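Local coordinates for SnoaL-like domain-containing protein (Kribbella flavida, PDB 4GB5) that is of unknown function but adopts a SnoaL-like fold of the NTF2 clan, whose relatives often hold small ligands or substrates in a cone-shaped pocket, at residues A71-H82 and H94-P104; R34-F45 and M54-G62. One frame throughout, in Å; residues are numbered along the deposited sequence.

In the fold
Both contacts reach the same mixed six-stranded sheet, but at its two edges. Contact 2 comes first along the chain: it pairs strand 41-44 with the outermost strand 54-56 and brings in the start of helix 58-69. That helix is followed, after a short loop, by strand 74-87, which pairs with strand 90-102 in contact 1 as the hairpin at the other margin. The contact centres lie about 19 Å apart, on opposite sides of the chain's centre, and their nearest atoms remain about 8 Å apart. Strands 131-145 and 114-128 fill the sheet between them. Contact 1 is buried and meets two neighbouring subunits, whereas contact 2 is touched by no other chain of the assembly.

Contact 1 (A71-H82 and H94-P104); sequences AFSATHHAITGH and HAHVRAEHWLP
The long hairpin of strands 74-87 and 90-102 is laced by paired backbone bonds at His76-Glu100, Ala78-Arg98 and Thr80-His96. The bond from Ala78 N to Arg98 O is 2.8 Å long and almost straight at 179°. Thr75, His77, Ile79, Val97, Ala99 and His101 project from one face, toward helices 6-25 and 58-69. There the CB of Ala99 sits over the His77 ring, 3.6 Å above its plane but offset to the rim, and the CG1 of Ile79 runs alongside the CG2 of Val97. Near the open end of the hairpin, His101 CB stands over the centre of the Phe72 ring, while Leu103 CD2 meets that ring at its edge, 3.6 Å from CE1. In this NTF2-like fold the other sheet face packs against two further subunits. On it the Glu100 carboxylate lies beside His76, OE1 3.7 Å from CB, the carboxylate plane 82° from that of the imidazole. Arg98 runs extended as far as NE, and the guanidinium then turns (chi4 -77°) to bring NH1 within 3.1 Å of Glu100 OE2. That oxygen also takes a salt bridge from Arg98 of the second subunit, and Arg98 NH2 makes the reciprocal one to Glu100 of the third.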
loop_
_atom_site.group_PDB
_atom_site.type_symbol
_atom_site.label_atom_id
_atom_site.label_comp_id
_atom_site.label_asym_id
_atom_site.label_seq_id
_atom_site.Cartn_x
_atom_site.Cartn_y
_atom_site.Cartn_z
ATOM N N ALA A 71 -22.651 -3.893 7.283
ATOM C CA ALA A 71 -22.455 -5.225 7.803
ATOM C C ALA A 71 -21.101 -5.350 8.516
ATOM O O ALA A 71 -20.904 -6.318 9.245
ATOM C CB ALA A 71 -22.509 -6.207 6.691
ATOM N N PHE A 72 -20.180 -4.410 8.285
ATOM C CA PHE A 72 -18.802 -4.537 8.782
ATOM C C PHE A 72 -18.469 -3.605 9.908
ATOM O O PHE A 72 -18.804 -2.417 9.875
ATOM C CB PHE A 72 -17.837 -4.279 7.623
ATOM C CG PHE A 72 -18.089 -5.193 6.461
ATOM C CD1 PHE A 72 -18.000 -6.539 6.632
ATOM C CD2 PHE A 72 -18.430 -4.716 5.211
ATOM C CE1 PHE A 72 -18.249 -7.422 5.609
ATOM C CE2 PHE A 72 -18.686 -5.632 4.150
ATOM C CZ PHE A 72 -18.619 -6.960 4.370
ATOM N N SER A 73 -17.758 -4.121 10.909
ATOM C CA SER A 73 -17.263 -3.262 11.957
ATOM C C SER A 73 -16.269 -2.232 11.442
ATOM O O SER A 73 -16.197 -1.075 11.953
ATOM C CB SER A 73 -16.568 -4.089 13.005
ATOM O OG SER A 73 -17.513 -4.883 13.641
ATOM N N ALA A 74 -15.452 -2.657 10.486
ATOM C CA ALA A 74 -14.461 -1.810 9.884
ATOM C C ALA A 74 -14.053 -2.424 8.571
ATOM O O ALA A 74 -14.240 -3.622 8.352
ATOM C CB ALA A 74 -13.241 -1.667 10.775
ATOM N N THR A 75 -13.490 -1.595 7.715
ATOM C CA THR A 75 -12.838 -2.053 6.515
ATOM C C THR A 75 -11.533 -1.301 6.328
ATOM O O THR A 75 -11.336 -0.233 6.909
ATOM C CB THR A 75 -13.702 -1.889 5.269
ATOM O OG1 THR A 75 -14.062 -0.520 5.106
ATOM C CG2 THR A 75 -14.983 -2.696 5.337
ATOM N N HIS A 76 -10.638 -1.848 5.501
ATOM C CA HIS A 76 -9.434 -1.150 5.102
ATOM C C HIS A 76 -9.098 -1.530 3.665
ATOM O O HIS A 76 -8.900 -2.701 3.341
ATOM C CB HIS A 76 -8.231 -1.499 5.996
ATOM C CG HIS A 76 -7.050 -0.596 5.795
ATOM N ND1 HIS A 76 -6.983 0.641 6.393
ATOM C CD2 HIS A 76 -5.932 -0.734 5.064
ATOM C CE1 HIS A 76 -5.858 1.227 6.035
ATOM N NE2 HIS A 76 -5.210 0.422 5.226
ATOM N N HIS A 77 -9.046 -0.508 2.822
ATOM C CA HIS A 77 -8.644 -0.650 1.443
ATOM C C HIS A 77 -7.268 -0.088 1.264
ATOM O O HIS A 77 -7.100 1.123 1.407
ATOM C CB HIS A 77 -9.607 0.081 0.493
ATOM C CG HIS A 77 -10.963 -0.524 0.425
ATOM N ND1 HIS A 77 -11.818 -0.507 1.494
ATOM C CD2 HIS A 77 -11.630 -1.120 -0.589
ATOM C CE1 HIS A 77 -12.952 -1.110 1.162
ATOM N NE2 HIS A 77 -12.867 -1.479 -0.106
ATOM N N ALA A 78 -6.310 -0.946 0.890
ATOM C CA ALA A 78 -4.956 -0.513 0.574
ATOM C C ALA A 78 -4.802 -0.569 -0.935
ATOM O O ALA A 78 -4.708 -1.662 -1.527
ATOM C CB ALA A 78 -3.971 -1.423 1.261
ATOM N N ILE A 79 -4.770 0.592 -1.561
ATOM C CA ILE A 79 -4.698 0.720 -3.036
ATOM C C ILE A 79 -3.309 1.229 -3.392
ATOM O O ILE A 79 -2.848 2.267 -2.897
ATOM C CB ILE A 79 -5.799 1.634 -3.562
ATOM C CG1 ILE A 79 -7.147 1.185 -2.992
ATOM C CG2 ILE A 79 -5.793 1.712 -5.084
ATOM C CD1 ILE A 79 -8.310 2.028 -3.425
ATOM N N THR A 80 -2.634 0.475 -4.255
ATOM C CA THR A 80 -1.243 0.712 -4.550
ATOM C C THR A 80 -0.948 0.493 -6.018
ATOM O O THR A 80 -1.780 -0.059 -6.772
ATOM C CB THR A 80 -0.360 -0.274 -3.753
ATOM O OG1 THR A 80 -0.668 -1.634 -4.124
ATOM C CG2 THR A 80 -0.550 -0.121 -2.297
ATOM N N GLY A 81 0.228 0.900 -6.486
ATOM C CA GLY A 81 0.658 0.472 -7.814
ATOM C C GLY A 81 -0.090 1.092 -8.977
ATOM O O GLY A 81 -0.281 0.459 -10.008
ATOM N N HIS A 82 -0.458 2.362 -8.867
ATOM C CA HIS A 82 -1.276 3.034 -9.884
ATOM C C HIS A 82 -0.542 3.150 -11.207
ATOM O O HIS A 82 0.578 3.651 -11.258
ATOM C CB HIS A 82 -1.711 4.426 -9.404
ATOM C CG HIS A 82 -2.206 4.432 -8.001
ATOM N ND1 HIS A 82 -1.336 4.384 -6.930
ATOM C CD2 HIS A 82 -3.454 4.506 -7.487
ATOM C CE1 HIS A 82 -2.043 4.431 -5.817
ATOM N NE2 HIS A 82 -3.326 4.471 -6.122
ATOM N N HIS A 94 -5.090 1.504 -13.805
ATOM C CA HIS A 94 -4.988 0.151 -13.287
ATOM C C HIS A 94 -4.293 0.227 -11.950
ATOM O O HIS A 94 -3.255 0.904 -11.828
ATOM C CB HIS A 94 -4.202 -0.726 -14.247
ATOM C CG HIS A 94 -3.796 -2.041 -13.685
ATOM N ND1 HIS A 94 -4.611 -3.153 -13.777
ATOM C CD2 HIS A 94 -2.662 -2.447 -13.078
ATOM C CE1 HIS A 94 -3.993 -4.188 -13.217
ATOM N NE2 HIS A 94 -2.828 -3.774 -12.749
ATOM N N ALA A 95 -4.809 -0.459 -10.955
ATOM C CA ALA A 95 -4.155 -0.437 -9.642
ATOM C C ALA A 95 -4.333 -1.748 -8.924
ATOM O O ALA A 95 -5.276 -2.493 -9.205
ATOM C CB ALA A 95 -4.659 0.745 -8.762
ATOM N N HIS A 96 -3.466 -1.990 -7.952
ATOM C CA HIS A 96 -3.664 -3.080 -6.998
ATOM C C HIS A 96 -4.571 -2.637 -5.853
ATOM O O HIS A 96 -4.521 -1.478 -5.405
ATOM C CB HIS A 96 -2.325 -3.451 -6.370
ATOM C CG HIS A 96 -1.499 -4.416 -7.148
ATOM N ND1 HIS A 96 -1.080 -4.193 -8.450
ATOM C CD2 HIS A 96 -1.016 -5.637 -6.802
ATOM C CE1 HIS A 96 -0.397 -5.246 -8.872
ATOM N NE2 HIS A 96 -0.344 -6.135 -7.891
ATOM N N VAL A 97 -5.376 -3.572 -5.363
ATOM C CA VAL A 97 -6.156 -3.376 -4.155
ATOM C C VAL A 97 -6.129 -4.575 -3.258
ATOM O O VAL A 97 -6.276 -5.709 -3.698
ATOM C CB VAL A 97 -7.630 -2.955 -4.485
ATOM C CG1 VAL A 97 -8.331 -3.910 -5.359
ATOM C CG2 VAL A 97 -8.442 -2.734 -3.177
ATOM N N ARG A 98 -5.966 -4.289 -1.970
ATOM C CA ARG A 98 -6.141 -5.261 -0.900
ATOM C C ARG A 98 -7.207 -4.732 0.037
ATOM O O ARG A 98 -6.978 -3.708 0.717
ATOM C CB ARG A 98 -4.814 -5.465 -0.179
ATOM C CG ARG A 98 -4.893 -6.545 0.923
ATOM C CD ARG A 98 -3.520 -6.834 1.514
ATOM N NE ARG A 98 -3.534 -8.028 2.295
ATOM C CZ ARG A 98 -4.022 -8.161 3.517
ATOM N NH1 ARG A 98 -4.531 -7.118 4.160
ATOM N NH2 ARG A 98 -3.954 -9.315 4.118
ATOM N N ALA A 99 -8.371 -5.394 0.082
ATOM C CA ALA A 99 -9.522 -4.857 0.835
ATOM C C ALA A 99 -9.864 -5.854 1.932
ATOM O O ALA A 99 -10.209 -6.999 1.641
ATOM C CB ALA A 99 -10.706 -4.651 -0.057
ATOM N N GLU A 100 -9.779 -5.402 3.167
ATOM C CA GLU A 100 -10.116 -6.174 4.355
ATOM C C GLU A 100 -11.460 -5.706 4.882
ATOM O O GLU A 100 -11.692 -4.504 4.967
ATOM C CB GLU A 100 -9.091 -5.963 5.452
ATOM C CG GLU A 100 -7.746 -6.543 5.131
ATOM C CD GLU A 100 -6.665 -5.970 6.020
ATOM O OE1 GLU A 100 -6.390 -4.736 5.939
ATOM O OE2 GLU A 100 -6.100 -6.742 6.806
ATOM N N HIS A 101 -12.310 -6.653 5.304
ATOM C CA HIS A 101 -13.631 -6.315 5.839
ATOM C C HIS A 101 -13.852 -7.198 7.076
ATOM O O HIS A 101 -13.848 -8.447 6.972
ATOM C CB HIS A 101 -14.744 -6.639 4.846
ATOM C CG HIS A 101 -14.483 -6.218 3.436
ATOM N ND1 HIS A 101 -13.626 -6.901 2.598
ATOM C CD2 HIS A 101 -15.041 -5.242 2.677
ATOM C CE1 HIS A 101 -13.626 -6.343 1.403
ATOM N NE2 HIS A 101 -14.460 -5.318 1.430
ATOM N N TRP A 102 -14.023 -6.580 8.238
ATOM C CA TRP A 102 -14.206 -7.302 9.493
ATOM C C TRP A 102 -15.645 -7.331 9.892
ATOM O O TRP A 102 -16.287 -6.288 9.982
ATOM C CB TRP A 102 -13.364 -6.666 10.579
ATOM C CG TRP A 102 -11.863 -6.925 10.428
ATOM C CD1 TRP A 102 -11.189 -8.035 10.843
ATOM C CD2 TRP A 102 -10.908 -6.080 9.805
ATOM N NE1 TRP A 102 -9.868 -7.913 10.513
ATOM C CE2 TRP A 102 -9.666 -6.714 9.900
ATOM C CE3 TRP A 102 -10.973 -4.825 9.197
ATOM C CZ2 TRP A 102 -8.514 -6.152 9.390
ATOM C CZ3 TRP A 102 -9.809 -4.263 8.719
ATOM C CH2 TRP A 102 -8.614 -4.950 8.790
ATOM N N LEU A 103 -16.138 -8.527 10.149
ATOM C CA LEU A 103 -17.492 -8.712 10.661
ATOM C C LEU A 103 -17.490 -8.540 12.164
ATOM O O LEU A 103 -16.540 -8.907 12.838
ATOM C CB LEU A 103 -18.017 -10.114 10.353
ATOM C CG LEU A 103 -18.410 -10.356 8.897
ATOM C CD1 LEU A 103 -19.649 -9.551 8.560
ATOM C CD2 LEU A 103 -17.300 -9.983 7.908
ATOM N N PRO A 104 -18.585 -8.018 12.703
ATOM C CA PRO A 104 -18.703 -7.966 14.157
ATOM C C PRO A 104 -18.745 -9.357 14.747
ATOM O O PRO A 104 -19.190 -10.309 14.142
ATOM C CB PRO A 104 -20.028 -7.236 14.382
ATOM C CG PRO A 104 -20.808 -7.482 13.158
ATOM C CD PRO A 104 -19.817 -7.595 12.016
HETATM O O HOH W 1 -0.793 -2.247 -10.331
#

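Contact 2 (R34-F45 and M54-G62); sequences RRVHTDPLTIDF and MTVPLSDYG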
loop_
_atom_site.group_PDB
_atom_site.type_symbol
_atom_site.label_atom_id
_atom_site.label_comp_id
_atom_site.label_asym_id
_atom_site.label_seq_id
_atom_site.Cartn_x
_atom_site.Cartn_y
_atom_site.Cartn_z
ATOM N N ARG A 34 -19.605 12.406 -4.023
ATOM C CA ARG A 34 -19.716 13.469 -5.004
ATOM C C ARG A 34 -18.384 14.094 -5.381
ATOM O O ARG A 34 -18.234 14.637 -6.463
ATOM C CB ARG A 34 -20.646 14.567 -4.487
ATOM C CG ARG A 34 -21.994 14.070 -4.102
ATOM C CD ARG A 34 -23.022 14.352 -5.176
ATOM N NE ARG A 34 -24.157 13.438 -5.059
ATOM C CZ ARG A 34 -24.904 13.025 -6.076
ATOM N NH1 ARG A 34 -24.661 13.441 -7.322
ATOM N NH2 ARG A 34 -25.902 12.181 -5.845
ATOM N N ARG A 35 -17.437 14.031 -4.453
ATOM C CA ARG A 35 -16.093 14.546 -4.684
ATOM C C ARG A 35 -15.213 13.565 -5.424
ATOM O O ARG A 35 -14.138 13.916 -5.928
ATOM C CB ARG A 35 -15.449 14.855 -3.340
ATOM C CG ARG A 35 -16.289 15.889 -2.596
ATOM C CD ARG A 35 -15.617 16.393 -1.345
ATOM N NE ARG A 35 -16.545 17.263 -0.620
ATOM C CZ ARG A 35 -16.713 18.565 -0.839
ATOM N NH1 ARG A 35 -15.992 19.198 -1.752
ATOM N NH2 ARG A 35 -17.605 19.241 -0.118
ATOM N N VAL A 36 -15.615 12.297 -5.441
ATOM C CA VAL A 36 -14.809 11.226 -6.057
ATOM C C VAL A 36 -15.299 10.689 -7.393
ATOM O O VAL A 36 -14.504 10.317 -8.243
ATOM C CB VAL A 36 -14.693 10.042 -5.071
ATOM C CG1 VAL A 36 -13.985 8.841 -5.614
ATOM C CG2 VAL A 36 -13.989 10.519 -3.801
ATOM N N HIS A 37 -16.617 10.629 -7.537
ATOM C CA HIS A 37 -17.273 9.959 -8.672
ATOM C C HIS A 37 -18.119 10.891 -9.521
ATOM O O HIS A 37 -18.621 11.937 -9.063
ATOM C CB HIS A 37 -18.194 8.863 -8.099
ATOM C CG HIS A 37 -17.445 7.738 -7.440
ATOM N ND1 HIS A 37 -16.603 6.911 -8.152
ATOM C CD2 HIS A 37 -17.432 7.283 -6.166
ATOM C CE1 HIS A 37 -16.061 6.029 -7.332
ATOM N NE2 HIS A 37 -16.559 6.215 -6.125
ATOM N N THR A 38 -18.274 10.495 -10.774
ATOM C CA THR A 38 -19.316 11.091 -11.588
ATOM C C THR A 38 -20.726 10.595 -11.207
ATOM O O THR A 38 -20.902 9.615 -10.475
ATOM C CB THR A 38 -19.090 10.754 -13.077
ATOM O OG1 THR A 38 -19.061 9.348 -13.235
ATOM C CG2 THR A 38 -17.768 11.309 -13.618
ATOM N N ASP A 39 -21.743 11.300 -11.710
ATOM C CA ASP A 39 -23.143 10.913 -11.541
ATOM C C ASP A 39 -23.753 10.994 -12.925
ATOM O O ASP A 39 -23.942 12.093 -13.429
ATOM C CB ASP A 39 -23.868 11.881 -10.607
ATOM C CG ASP A 39 -25.241 11.393 -10.198
ATOM O OD1 ASP A 39 -25.663 10.312 -10.676
ATOM O OD2 ASP A 39 -25.930 12.128 -9.439
ATOM N N PRO A 40 -24.093 9.848 -13.530
ATOM C CA PRO A 40 -24.007 8.503 -12.970
ATOM C C PRO A 40 -22.609 7.921 -12.986
ATOM O O PRO A 40 -21.686 8.532 -13.499
ATOM C CB PRO A 40 -24.964 7.708 -13.863
ATOM C CG PRO A 40 -24.879 8.400 -15.199
ATOM C CD PRO A 40 -24.718 9.856 -14.867
ATOM N N LEU A 41 -22.507 6.711 -12.448
ATOM C CA LEU A 41 -21.255 5.985 -12.290
ATOM C C LEU A 41 -21.437 4.584 -12.876
ATOM O O LEU A 41 -22.464 3.926 -12.641
ATOM C CB LEU A 41 -20.947 5.849 -10.781
ATOM C CG LEU A 41 -19.754 5.018 -10.313
ATOM C CD1 LEU A 41 -18.506 5.615 -10.916
ATOM C CD2 LEU A 41 -19.603 4.971 -8.844
ATOM N N THR A 42 -20.451 4.092 -13.629
ATOM C CA THR A 42 -20.465 2.715 -14.051
ATOM C C THR A 42 -19.692 1.846 -13.065
ATOM O O THR A 42 -18.597 2.211 -12.660
ATOM C CB THR A 42 -19.867 2.584 -15.447
ATOM O OG1 THR A 42 -20.709 3.298 -16.358
ATOM C CG2 THR A 42 -19.831 1.142 -15.874
ATOM N N ILE A 43 -20.295 0.733 -12.648
ATOM C CA ILE A 43 -19.679 -0.166 -11.696
ATOM C C ILE A 43 -19.677 -1.604 -12.186
ATOM O O ILE A 43 -20.613 -2.047 -12.809
ATOM C CB ILE A 43 -20.381 -0.112 -10.335
ATOM C CG1 ILE A 43 -21.855 -0.359 -10.503
ATOM C CG2 ILE A 43 -20.179 1.243 -9.686
ATOM C CD1 ILE A 43 -22.598 -0.534 -9.177
ATOM N N ASP A 44 -18.588 -2.310 -11.916
ATOM C CA ASP A 44 -18.467 -3.700 -12.260
ATOM C C ASP A 44 -17.716 -4.413 -11.159
ATOM O O ASP A 44 -16.458 -4.335 -11.047
ATOM C CB ASP A 44 -17.741 -3.840 -13.595
ATOM C CG ASP A 44 -17.509 -5.297 -13.996
ATOM O OD1 ASP A 44 -17.748 -6.213 -13.171
ATOM O OD2 ASP A 44 -17.029 -5.515 -15.144
ATOM N N PHE A 45 -18.469 -5.117 -10.326
ATOM C CA PHE A 45 -17.898 -5.926 -9.258
ATOM C C PHE A 45 -18.191 -7.391 -9.540
ATOM O O PHE A 45 -18.190 -8.241 -8.663
ATOM C CB PHE A 45 -18.501 -5.505 -7.903
ATOM C CG PHE A 45 -18.244 -4.050 -7.569
ATOM C CD1 PHE A 45 -16.961 -3.604 -7.303
ATOM C CD2 PHE A 45 -19.285 -3.128 -7.523
ATOM C CE1 PHE A 45 -16.708 -2.258 -7.011
ATOM C CE2 PHE A 45 -19.031 -1.776 -7.242
ATOM C CZ PHE A 45 -17.749 -1.349 -6.987
HETATM N N MSE A 54 -23.168 -2.301 -14.395
HETATM C CA MSE A 54 -24.289 -1.414 -14.546
HETATM C C MSE A 54 -23.877 0.029 -14.442
HETATM O O MSE A 54 -22.823 0.344 -13.897
HETATM C CB MSE A 54 -25.377 -1.739 -13.533
HETATM C CG MSE A 54 -24.946 -1.847 -12.118
HETATM SE SE MSE A 54 -26.398 -2.637 -11.066
HETATM C CE MSE A 54 -25.664 -2.236 -9.316
ATOM N N THR A 55 -24.717 0.921 -14.963
ATOM C CA THR A 55 -24.468 2.351 -14.823
ATOM C C THR A 55 -25.619 2.847 -13.984
ATOM O O THR A 55 -26.776 2.653 -14.368
ATOM C CB THR A 55 -24.412 3.080 -16.174
ATOM O OG1 THR A 55 -23.336 2.541 -16.955
ATOM C CG2 THR A 55 -24.191 4.523 -15.973
ATOM N N VAL A 56 -25.300 3.440 -12.829
ATOM C CA VAL A 56 -26.296 3.743 -11.816
ATOM C C VAL A 56 -26.194 5.187 -11.338
ATOM O O VAL A 56 -25.121 5.774 -11.355
ATOM C CB VAL A 56 -26.193 2.811 -10.589
ATOM C CG1 VAL A 56 -26.382 1.348 -11.028
ATOM C CG2 VAL A 56 -24.882 3.017 -9.842
ATOM N N PRO A 57 -27.324 5.775 -10.918
ATOM C CA PRO A 57 -27.210 7.069 -10.270
ATOM C C PRO A 57 -26.292 7.011 -9.074
ATOM O O PRO A 57 -26.270 6.030 -8.318
ATOM C CB PRO A 57 -28.630 7.331 -9.775
ATOM C CG PRO A 57 -29.494 6.583 -10.741
ATOM C CD PRO A 57 -28.717 5.308 -10.951
ATOM N N LEU A 58 -25.577 8.099 -8.859
ATOM C CA LEU A 58 -24.625 8.122 -7.759
ATOM C C LEU A 58 -25.318 7.963 -6.403
ATOM O O LEU A 58 -24.774 7.284 -5.534
ATOM C CB LEU A 58 -23.762 9.379 -7.829
ATOM C CG LEU A 58 -22.631 9.442 -6.829
ATOM C CD1 LEU A 58 -21.705 8.224 -6.989
ATOM C CD2 LEU A 58 -21.898 10.752 -7.036
ATOM N N SER A 59 -26.532 8.513 -6.223
ATOM C CA SER A 59 -27.176 8.393 -4.926
ATOM C C SER A 59 -27.580 6.931 -4.651
ATOM O O SER A 59 -27.577 6.487 -3.509
ATOM C CB SER A 59 -28.349 9.344 -4.808
ATOM O OG SER A 59 -29.350 8.974 -5.705
ATOM N N ASP A 60 -27.930 6.184 -5.695
ATOM C CA ASP A 60 -28.208 4.759 -5.542
ATOM C C ASP A 60 -26.937 4.022 -5.099
ATOM O O ASP A 60 -26.996 3.126 -4.242
ATOM C CB ASP A 60 -28.696 4.130 -6.854
ATOM C CG ASP A 60 -30.141 4.496 -7.195
ATOM O OD1 ASP A 60 -30.857 5.031 -6.328
ATOM O OD2 ASP A 60 -30.570 4.185 -8.340
ATOM N N TYR A 61 -25.823 4.326 -5.755
ATOM C CA TYR A 61 -24.553 3.679 -5.438
ATOM C C TYR A 61 -24.214 3.975 -3.986
ATOM O O TYR A 61 -23.846 3.083 -3.230
ATOM C CB TYR A 61 -23.455 4.215 -6.381
ATOM C CG TYR A 61 -22.054 3.822 -6.038
ATOM C CD1 TYR A 61 -21.189 4.744 -5.480
ATOM C CD2 TYR A 61 -21.606 2.530 -6.267
ATOM C CE1 TYR A 61 -19.878 4.372 -5.166
ATOM C CE2 TYR A 61 -20.319 2.157 -5.963
ATOM C CZ TYR A 61 -19.475 3.079 -5.436
ATOM O OH TYR A 61 -18.196 2.675 -5.129
ATOM N N GLY A 62 -24.313 5.225 -3.580
ATOM C CA GLY A 62 -24.021 5.572 -2.193
ATOM C C GLY A 62 -24.904 4.842 -1.196
ATOM O O GLY A 62 -24.406 4.366 -0.181
HETATM O O HOH W 2 -27.616 10.688 -7.901
HETATM O O HOH W 3 -16.974 4.621 -3.783
#
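Leu41 meets Tyr61 methyl to face: CD2 sits over the middle of the phenol ring, 3.6 Å from its centroid and only 9° off the normal. With CG swung opposite the backbone N (chi1 174°), Leu41 also lays this methyl over the rim of one face of His37, with Val36 CG1 over the centre of the other. The two rings stand edge-to-face, Tyr61 offering its edge to the imidazole with the planes 78° apart. Water 3, in the plane of the Tyr61 ring, joins Tyr61 OH to His37 NE2, and His37 ND1 is bonded to Leu134 O; both imidazole nitrogens therefore have partners that fix the ring's rotation. Ile43 touches Tyr61 CE2 through CG2, while its CD1 runs beside the selenomethionine Met54, 3.5 Å from CE.

Asp39 faces the start of helix 58-69. Its OD1 accepts Leu58 N at 2.9 Å from above the carboxylate plane, and its OD2 takes Arg34 NH1 at 2.8 Å in a salt bridge. Water 2 ties Arg34 NH2, Asp39 OD2 and Ser59 N together. Leu58 CD2 lies over the rim of one guanidinium face, 3.7 Å above its plane. The helix start and the arginine would probably both favour a charged carboxylate. On the sheet face away from Leu41 and Ile43, the hydroxyls of Thr42 and Thr55 share a hydrogen bond, OG1 to OG1 2.8 Å. Backbone bonds pair strands 41-44 and 54-56 antiparallel, making the short sheet margin that leads into a packed helix, consistent with the alpha+beta cone of NTF2-like proteins.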